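PDB 4Q7F: 5' nucleotidase family protein from Staphylococcus aureus subsp. aureus, which belongs to the two-domain 5'-nucleotidase family, pairing a metal-binding calcineurin-like phosphoesterase domain with a 5'-nucleotidase C-terminal domain. Local coordinates for residues P340-E353 against F508-D522. Residues are numbered along the deposited sequence; the frame is centred on the assembly and turned at random.
Sequences PHPFTNFMNYALLE and FLSNNNLMRIPQVVD
Three hydrogen bonds join the side-chain amide of Asn345, on helix 342-355, to the backbone of residues 518-521. OD1 of Asn345 accepts from Val520 N at 2.8 Å and from Val521 N at 3.1 Å, both donors lying in its carbonyl plane. ND2 of Asn345 gives a straighter bond to Pro518 O. The carboxamide is thereby held at both ends, which fixes its rotation. With chi1 at -176°, CG lies anti to the backbone N and the amide extends to the passing loop. The Gln519 amide stacks on it, the two planes 13° apart, and is itself held by a bond from Gln519 NE2 to Val521 O of 2.7 Å.

Further along the helix, Phe346, Tyr349 and Phe508 form an aromatic cluster. Phe508 fits knob-into-hole among Phe346, Tyr349, Ala350 and Glu353. Its ring meets that of Tyr349 rim to rim, the planes at 87°, with Phe508 CZ at the tyrosine edge; Phe346 approaches obliquely, CE1 to Phe508 CD1 at 3.6 Å. Ala350 CB makes an off-centre CH-pi contact with the Phe508 ring. Pro518 CD lies over one face of Tyr349, though the proline is modelled too close for its exact position to be trusted.

Aliphatic packing adds Ile517 CG2 on Tyr349 CB, Leu352 CD1 on Val520 CB at 3.8 Å, and Pro340 CB against Val521 CG1. The Val521 CG2 methyl also lies against Asn348 ND2, which hydrogen-bonds to Thr344 O and Ile436 O.

This is structural packing within the C-terminal domain, the Asn348 side chain about 13 Å from the bound 3D1. Residues 517-521 run over helix 342-355, ending the link from helix 501-511 to strand 522-526. Met347 and Leu351, pointing away from the loop, touch strand 359-363, as do Asn348 and Leu352, while Ala350 and Leu351 touch Leu504 of helix 501-511.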
ATOM      1  N   PRO A 340      -6.500   2.139  25.698  1.00 27.39           N
ATOM      2  CA  PRO A 340      -5.253   2.874  25.670  1.00 27.28           C
ATOM      3  C   PRO A 340      -4.064   1.972  25.944  1.00 27.74           C
ATOM      4  O   PRO A 340      -4.178   0.991  26.698  1.00 27.95           O
ATOM      5  CB  PRO A 340      -5.399   3.869  26.830  1.00 28.46           C
ATOM      6  CG  PRO A 340      -6.870   4.033  27.035  1.00 28.80           C
ATOM      7  CD  PRO A 340      -7.491   2.730  26.629  1.00 28.78           C
ATOM      8  N   HIS A 341      -2.939   2.323  25.348  1.00 27.03           N
ATOM      9  CA  HIS A 341      -1.706   1.603  25.537  1.00 28.10           C
ATOM     10  C   HIS A 341      -0.602   2.660  25.669  1.00 28.19           C
ATOM     11  O   HIS A 341      -0.664   3.700  25.007  1.00 26.52           O
ATOM     12  CB  HIS A 341      -1.459   0.692  24.326  1.00 27.90           C
ATOM     13  CG  HIS A 341      -0.304  -0.236  24.504  1.00 29.11           C
ATOM     14  ND1 HIS A 341       0.993   0.158  24.281  1.00 29.14           N
ATOM     15  CD2 HIS A 341      -0.240  -1.520  24.939  1.00 29.90           C
ATOM     16  CE1 HIS A 341       1.810  -0.845  24.546  1.00 30.24           C
ATOM     17  NE2 HIS A 341       1.086  -1.880  24.935  1.00 30.39           N
ATOM     18  N   PRO A 342       0.415   2.415  26.510  1.00 29.84           N
ATOM     19  CA  PRO A 342       1.467   3.432  26.625  1.00 30.53           C
ATOM     20  C   PRO A 342       2.091   3.883  25.289  1.00 29.96           C
ATOM     21  O   PRO A 342       2.482   5.046  25.155  1.00 30.34           O
ATOM     22  CB  PRO A 342       2.511   2.755  27.518  1.00 32.05           C
ATOM     23  CG  PRO A 342       1.710   1.817  28.364  1.00 33.02           C
ATOM     24  CD  PRO A 342       0.617   1.306  27.462  1.00 31.82           C
ATOM     25  N   PHE A 343       2.179   2.993  24.307  1.00 29.55           N
ATOM     26  CA  PHE A 343       2.766   3.363  23.030  1.00 28.56           C
ATOM     27  C   PHE A 343       1.832   4.256  22.181  1.00 27.00           C
ATOM     28  O   PHE A 343       2.298   5.177  21.542  1.00 26.21           O
ATOM     29  CB  PHE A 343       3.245   2.145  22.241  1.00 28.41           C
ATOM     30  CG  PHE A 343       3.994   2.513  20.989  1.00 27.67           C
ATOM     31  CD1 PHE A 343       5.298   2.970  21.064  1.00 28.06           C
ATOM     32  CD2 PHE A 343       3.387   2.443  19.749  1.00 26.99           C
ATOM     33  CE1 PHE A 343       5.992   3.327  19.916  1.00 27.52           C
ATOM     34  CE2 PHE A 343       4.070   2.810  18.602  1.00 26.64           C
ATOM     35  CZ  PHE A 343       5.374   3.258  18.690  1.00 26.69           C
ATOM     36  N   THR A 344       0.529   3.990  22.168  1.00 27.28           N
ATOM     37  CA  THR A 344      -0.402   4.858  21.426  1.00 26.30           C
ATOM     38  C   THR A 344      -0.507   6.217  22.130  1.00 26.21           C
ATOM     39  O   THR A 344      -0.634   7.278  21.479  1.00 25.99           O
ATOM     40  CB  THR A 344      -1.790   4.229  21.254  1.00 26.06           C
ATOM     41  OG1 THR A 344      -2.365   3.931  22.536  1.00 27.36           O
ATOM     42  CG2 THR A 344      -1.673   2.981  20.441  1.00 26.57           C
ATOM     43  N   ASN A 345      -0.444   6.183  23.456  1.00 26.64           N
ATOM     44  CA  ASN A 345      -0.450   7.389  24.249  1.00 26.98           C
ATOM     45  C   ASN A 345       0.769   8.223  23.887  1.00 27.37           C
ATOM     46  O   ASN A 345       0.663   9.418  23.674  1.00 25.53           O
ATOM     47  CB  ASN A 345      -0.400   7.080  25.720  1.00 28.53           C
ATOM     48  CG  ASN A 345      -0.505   8.321  26.549  1.00 29.51           C
ATOM     49  OD1 ASN A 345      -1.531   9.001  26.522  1.00 29.61           O
ATOM     50  ND2 ASN A 345       0.555   8.641  27.281  1.00 30.09           N
ATOM     51  N   PHE A 346       1.915   7.559  23.794  1.00 27.99           N
ATOM     52  CA  PHE A 346       3.157   8.207  23.416  1.00 28.58           C
ATOM     53  C   PHE A 346       3.094   8.859  22.036  1.00 27.67           C
ATOM     54  O   PHE A 346       3.528   9.993  21.882  1.00 26.76           O
ATOM     55  CB  PHE A 346       4.295   7.198  23.461  1.00 30.03           C
ATOM     56  CG  PHE A 346       5.466   7.559  22.603  1.00 30.58           C
ATOM     57  CD1 PHE A 346       6.348   8.543  22.987  1.00 32.82           C
ATOM     58  CD2 PHE A 346       5.685   6.898  21.413  1.00 30.97           C
ATOM     59  CE1 PHE A 346       7.426   8.870  22.186  1.00 33.95           C
ATOM     60  CE2 PHE A 346       6.764   7.212  20.611  1.00 32.17           C
ATOM     61  CZ  PHE A 346       7.640   8.203  21.001  1.00 32.20           C
HETATM   62  N   MSE A 347       2.590   8.135  21.035  1.00 27.31           N
HETATM   63  CA  MSE A 347       2.530   8.661  19.673  1.00 27.64           C
HETATM   64  C   MSE A 347       1.633   9.862  19.638  1.00 26.44           C
HETATM   65  O   MSE A 347       2.004  10.890  19.090  1.00 27.66           O
HETATM   66  CB  MSE A 347       2.066   7.615  18.657  1.00 27.62           C
HETATM   67  CG  MSE A 347       3.164   6.573  18.383  1.00 29.20           C
HETATM   68 SE   MSE A 347       2.745   5.565  16.746  1.00 32.19          SE
HETATM   69  CE  MSE A 347       1.182   4.569  17.424  1.00 30.48           C
ATOM     70  N   ASN A 348       0.436   9.743  20.202  1.00 25.29           N
ATOM     71  CA  ASN A 348      -0.485  10.877  20.249  1.00 25.01           C
ATOM     72  C   ASN A 348       0.088  12.091  21.005  1.00 25.71           C
ATOM     73  O   ASN A 348      -0.083  13.223  20.571  1.00 23.86           O
ATOM     74  CB  ASN A 348      -1.840  10.452  20.798  1.00 24.94           C
ATOM     75  CG  ASN A 348      -2.726   9.846  19.724  1.00 24.78           C
ATOM     76  OD1 ASN A 348      -3.110  10.529  18.761  1.00 25.61           O
ATOM     77  ND2 ASN A 348      -3.088   8.584  19.890  1.00 24.06           N
ATOM     78  N   TYR A 349       0.800  11.844  22.102  1.00 26.36           N
ATOM     79  CA  TYR A 349       1.415  12.914  22.838  1.00 27.62           C
ATOM     80  C   TYR A 349       2.446  13.632  21.966  1.00 27.36           C
ATOM     81  O   TYR A 349       2.476  14.863  21.941  1.00 27.46           O
ATOM     82  CB  TYR A 349       2.044  12.438  24.142  1.00 29.98           C
ATOM     83  CG  TYR A 349       2.645  13.601  24.911  1.00 33.41           C
ATOM     84  CD1 TYR A 349       1.829  14.527  25.549  1.00 34.83           C
ATOM     85  CD2 TYR A 349       4.021  13.792  24.968  1.00 35.05           C
ATOM     86  CE1 TYR A 349       2.366  15.602  26.230  1.00 37.87           C
ATOM     87  CE2 TYR A 349       4.566  14.865  25.651  1.00 37.15           C
ATOM     88  CZ  TYR A 349       3.734  15.759  26.285  1.00 39.48           C
ATOM     89  OH  TYR A 349       4.268  16.826  26.962  1.00 43.06           O
ATOM     90  N   ALA A 350       3.265  12.881  21.221  1.00 27.26           N
ATOM     91  CA  ALA A 350       4.263  13.516  20.362  1.00 26.60           C
ATOM     92  C   ALA A 350       3.596  14.430  19.333  1.00 26.23           C
ATOM     93  O   ALA A 350       4.082  15.521  19.048  1.00 25.37           O
ATOM     94  CB  ALA A 350       5.140  12.475  19.675  1.00 26.28           C
ATOM     95  N   LEU A 351       2.473  13.979  18.788  1.00 25.72           N
ATOM     96  CA  LEU A 351       1.736  14.756  17.804  1.00 26.25           C
ATOM     97  C   LEU A 351       1.080  15.998  18.443  1.00 26.57           C
ATOM     98  O   LEU A 351       1.083  17.093  17.863  1.00 26.06           O
ATOM     99  CB  LEU A 351       0.688  13.880  17.111  1.00 25.34           C
ATOM    100  CG  LEU A 351       1.193  12.766  16.204  1.00 25.65           C
ATOM    101  CD1 LEU A 351       0.021  11.892  15.760  1.00 25.67           C
ATOM    102  CD2 LEU A 351       1.975  13.278  15.003  1.00 25.95           C
ATOM    103  N   LEU A 352       0.516  15.837  19.631  1.00 27.06           N
ATOM    104  CA  LEU A 352      -0.066  16.984  20.321  1.00 28.07           C
ATOM    105  C   LEU A 352       1.000  18.046  20.621  1.00 29.72           C
ATOM    106  O   LEU A 352       0.759  19.225  20.426  1.00 30.06           O
ATOM    107  CB  LEU A 352      -0.784  16.568  21.595  1.00 28.53           C
ATOM    108  CG  LEU A 352      -2.085  15.810  21.327  1.00 27.75           C
ATOM    109  CD1 LEU A 352      -2.576  15.134  22.591  1.00 29.74           C
ATOM    110  CD2 LEU A 352      -3.153  16.716  20.738  1.00 27.23           C
ATOM    111  N   GLU A 353       2.178  17.612  21.055  0.50 30.69           N
ATOM    112  CA  GLU A 353       3.266  18.533  21.392  0.50 32.37           C
ATOM    113  C   GLU A 353       3.862  19.243  20.189  0.50 31.92           C
ATOM    114  O   GLU A 353       4.251  20.406  20.279  0.50 33.09           O
ATOM    115  CB  GLU A 353       4.364  17.787  22.142  0.50 33.82           C
ATOM    116  CG  GLU A 353       3.919  17.350  23.517  0.50 35.38           C
ATOM    117  CD  GLU A 353       3.554  18.530  24.392  0.50 37.33           C
ATOM    118  OE1 GLU A 353       4.401  19.434  24.545  0.50 38.97           O
ATOM    119  OE2 GLU A 353       2.431  18.544  24.941  0.50 38.06           O
ATOM    120  N   PHE A 508      11.154  13.771  18.811  1.00 32.32           N
ATOM    121  CA  PHE A 508      10.596  13.739  20.153  1.00 34.13           C
ATOM    122  C   PHE A 508      11.485  12.906  21.071  1.00 36.63           C
ATOM    123  O   PHE A 508      11.848  13.343  22.168  1.00 38.12           O
ATOM    124  CB  PHE A 508       9.178  13.177  20.157  1.00 33.39           C
ATOM    125  CG  PHE A 508       8.521  13.235  21.505  1.00 35.39           C
ATOM    126  CD1 PHE A 508       8.734  12.233  22.436  1.00 37.82           C
ATOM    127  CD2 PHE A 508       7.708  14.303  21.853  1.00 35.96           C
ATOM    128  CE1 PHE A 508       8.142  12.289  23.687  1.00 39.48           C
ATOM    129  CE2 PHE A 508       7.103  14.363  23.100  1.00 37.75           C
ATOM    130  CZ  PHE A 508       7.324  13.358  24.023  1.00 39.25           C
ATOM    131  N   LEU A 509      11.845  11.710  20.614  1.00 36.86           N
ATOM    132  CA  LEU A 509      12.705  10.820  21.393  1.00 39.72           C
ATOM    133  C   LEU A 509      14.033  11.468  21.782  1.00 42.50           C
ATOM    134  O   LEU A 509      14.513  11.280  22.897  1.00 43.57           O
ATOM    135  CB  LEU A 509      12.974   9.526  20.626  1.00 39.35           C
ATOM    136  CG  LEU A 509      11.824   8.522  20.547  1.00 38.33           C
ATOM    137  CD1 LEU A 509      12.186   7.386  19.605  1.00 38.19           C
ATOM    138  CD2 LEU A 509      11.487   7.988  21.933  1.00 39.93           C
ATOM    139  N   SER A 510      14.607  12.241  20.868  1.00 43.55           N
ATOM    140  CA  SER A 510      15.893  12.883  21.110  1.00 48.10           C
ATOM    141  C   SER A 510      15.828  14.090  22.047  1.00 51.35           C
ATOM    142  O   SER A 510      16.819  14.412  22.695  1.00 53.46           O
ATOM    143  CB  SER A 510      16.524  13.312  19.777  1.00 47.63           C
ATOM    144  OG  SER A 510      16.712  12.196  18.922  1.00 46.88           O
ATOM    145  N   ASN A 511      14.667  14.742  22.121  1.00 54.49           N
ATOM    146  CA  ASN A 511      14.490  15.958  22.931  1.00 58.45           C
ATOM    147  C   ASN A 511      13.905  15.785  24.334  1.00 62.74           C
ATOM    148  O   ASN A 511      14.006  16.699  25.146  1.00 64.87           O
ATOM    149  CB  ASN A 511      13.606  16.951  22.173  1.00 57.49           C
ATOM    150  CG  ASN A 511      14.156  17.301  20.806  1.00 56.91           C
ATOM    151  OD1 ASN A 511      15.345  17.149  20.540  1.00 59.83           O
ATOM    152  ND2 ASN A 511      13.283  17.772  19.927  1.00 56.79           N
ATOM    153  N   ASN A 512      13.270  14.651  24.619  0.50 56.29           N
ATOM    154  CA  ASN A 512      12.710  14.419  25.956  0.50 59.03           C
ATOM    155  C   ASN A 512      13.349  13.189  26.592  0.50 63.77           C
ATOM    156  O   ASN A 512      12.851  12.071  26.454  0.50 65.19           O
ATOM    157  CB  ASN A 512      11.190  14.272  25.913  0.50 57.20           C
ATOM    158  CG  ASN A 512      10.573  14.232  27.303  0.50 58.60           C
ATOM    159  OD1 ASN A 512      11.268  14.394  28.309  0.50 60.58           O
ATOM    160  ND2 ASN A 512       9.265  14.023  27.366  0.50 57.38           N
ATOM    161  N   ASN A 513      14.455  13.418  27.291  1.00 67.85           N
ATOM    162  CA  ASN A 513      15.223  12.348  27.945  1.00 74.94           C
ATOM    163  C   ASN A 513      14.476  11.581  29.050  1.00 77.41           C
ATOM    164  O   ASN A 513      14.479  10.346  29.058  1.00 79.48           O
ATOM    165  CB  ASN A 513      16.528  12.931  28.514  1.00 78.04           C
ATOM    166  CG  ASN A 513      17.495  11.861  28.996  1.00 83.13           C
ATOM    167  OD1 ASN A 513      17.437  10.710  28.563  1.00 84.07           O
ATOM    168  ND2 ASN A 513      18.409  12.249  29.877  1.00 86.93           N
ATOM    169  N   LEU A 514      13.836  12.310  29.964  1.00 79.11           N
ATOM    170  CA  LEU A 514      13.119  11.688  31.096  1.00 81.84           C
ATOM    171  C   LEU A 514      11.845  10.935  30.694  1.00 77.93           C
ATOM    172  O   LEU A 514      11.365  10.082  31.440  1.00 78.73           O
ATOM    173  CB  LEU A 514      12.817  12.720  32.197  1.00 85.17           C
ATOM    174  CG  LEU A 514      13.998  13.150  33.087  1.00 90.57           C
ATOM    175  CD1 LEU A 514      15.163  13.729  32.294  1.00 89.20           C
ATOM    176  CD2 LEU A 514      13.526  14.145  34.140  1.00 92.69           C
HETATM  177  N   MSE A 515      11.303  11.262  29.526  1.00 73.94           N
HETATM  178  CA  MSE A 515      10.116  10.590  28.993  1.00 70.11           C
HETATM  179  C   MSE A 515       8.981  10.520  29.973  1.00 70.85           C
HETATM  180  O   MSE A 515       8.435   9.444  30.231  1.00 71.05           O
HETATM  181  CB  MSE A 515      10.482   9.175  28.536  1.00 70.42           C
HETATM  182  CG  MSE A 515      11.432   9.187  27.343  1.00 69.93           C
HETATM  183 SE   MSE A 515      10.514   9.825  25.707  1.00 62.55          SE
HETATM  184  CE  MSE A 515       9.096   8.455  25.607  1.00 62.07           C
ATOM    185  N   ARG A 516       8.622  11.665  30.540  1.00 71.37           N
ATOM    186  CA  ARG A 516       7.489  11.735  31.451  1.00 69.76           C
ATOM    187  C   ARG A 516       6.306  12.119  30.571  1.00 61.29           C
ATOM    188  O   ARG A 516       6.062  13.296  30.322  1.00 61.54           O
ATOM    189  CB  ARG A 516       7.736  12.761  32.547  1.00 74.22           C
ATOM    190  CG  ARG A 516       9.002  12.489  33.347  1.00 80.78           C
ATOM    191  CD  ARG A 516       9.064  13.356  34.591  1.00 85.91           C
ATOM    192  NE  ARG A 516       7.943  13.064  35.487  1.00 90.55           N
ATOM    193  CZ  ARG A 516       7.706  13.692  36.636  1.00 94.71           C
ATOM    194  NH1 ARG A 516       6.652  13.348  37.369  1.00 97.90           N
ATOM    195  NH2 ARG A 516       8.509  14.662  37.054  1.00 97.09           N
ATOM    196  N   ILE A 517       5.587  11.109  30.091  1.00 54.86           N
ATOM    197  CA  ILE A 517       4.482  11.314  29.155  1.00 47.96           C
ATOM    198  C   ILE A 517       3.133  11.443  29.861  1.00 45.08           C
ATOM    199  O   ILE A 517       2.738  10.544  30.590  1.00 47.37           O
ATOM    200  CB  ILE A 517       4.394  10.136  28.148  1.00 46.13           C
ATOM    201  CG1 ILE A 517       5.783   9.776  27.583  1.00 47.85           C
ATOM    202  CG2 ILE A 517       3.410  10.451  27.031  1.00 42.89           C
ATOM    203  CD1 ILE A 517       6.549  10.942  26.994  1.00 47.37           C
ATOM    204  N   PRO A 518       2.428  12.571  29.663  1.00 41.75           N
ATOM    205  CA  PRO A 518       1.109  12.686  30.293  1.00 41.31           C
ATOM    206  C   PRO A 518       0.088  11.793  29.596  1.00 37.85           C
ATOM    207  O   PRO A 518       0.295  11.402  28.438  1.00 34.33           O
ATOM    208  CB  PRO A 518       0.748  14.164  30.114  1.00 41.65           C
ATOM    209  CG  PRO A 518       1.607  14.662  29.029  1.00 40.03           C
ATOM    210  CD  PRO A 518       2.870  13.846  29.077  1.00 40.97           C
ATOM    211  N   GLN A 519      -1.004  11.480  30.284  1.00 36.82           N
ATOM    212  CA  GLN A 519      -2.016  10.617  29.710  1.00 35.75           C
ATOM    213  C   GLN A 519      -2.975  11.423  28.834  1.00 33.61           C
ATOM    214  O   GLN A 519      -3.840  12.135  29.334  1.00 35.83           O
ATOM    215  CB  GLN A 519      -2.788   9.855  30.795  1.00 38.76           C
ATOM    216  CG  GLN A 519      -3.580   8.669  30.237  1.00 38.41           C
ATOM    217  CD  GLN A 519      -2.676   7.583  29.640  1.00 38.71           C
ATOM    218  OE1 GLN A 519      -1.567   7.327  30.140  1.00 39.98           O
ATOM    219  NE2 GLN A 519      -3.151   6.930  28.578  1.00 37.34           N
ATOM    220  N   VAL A 520      -2.806  11.299  27.528  1.00 29.76           N
ATOM    221  CA  VAL A 520      -3.650  12.001  26.556  1.00 29.26           C
ATOM    222  C   VAL A 520      -4.652  11.075  25.853  1.00 26.78           C
ATOM    223  O   VAL A 520      -5.609  11.553  25.246  1.00 26.24           O
ATOM    224  CB  VAL A 520      -2.806  12.755  25.512  1.00 28.43           C
ATOM    225  CG1 VAL A 520      -1.958  13.817  26.204  1.00 30.39           C
ATOM    226  CG2 VAL A 520      -1.940  11.795  24.694  1.00 28.06           C
ATOM    227  N   VAL A 521      -4.443   9.763  25.969  1.00 26.73           N
ATOM    228  CA  VAL A 521      -5.339   8.752  25.381  1.00 25.44           C
ATOM    229  C   VAL A 521      -6.126   8.168  26.534  1.00 27.11           C
ATOM    230  O   VAL A 521      -5.561   7.613  27.483  1.00 27.14           O
ATOM    231  CB  VAL A 521      -4.587   7.665  24.598  1.00 24.75           C
ATOM    232  CG1 VAL A 521      -5.562   6.662  23.988  1.00 24.52           C
ATOM    233  CG2 VAL A 521      -3.761   8.290  23.492  1.00 23.60           C
ATOM    234  N   ASP A 522      -7.435   8.327  26.450  1.00 26.53           N
ATOM    235  CA  ASP A 522      -8.313   7.897  27.484  1.00 28.02           C
ATOM    236  C   ASP A 522      -9.656   7.589  26.831  1.00 27.67           C
ATOM    237  O   ASP A 522     -10.424   8.498  26.520  1.00 27.99           O
ATOM    238  CB  ASP A 522      -8.422   9.036  28.489  1.00 30.67           C
ATOM    239  CG  ASP A 522      -9.358   8.730  29.630  1.00 32.96           C
ATOM    240  OD1 ASP A 522      -9.826   7.592  29.729  1.00 32.69           O
ATOM    241  OD2 ASP A 522      -9.608   9.644  30.422  1.00 35.82           O
TER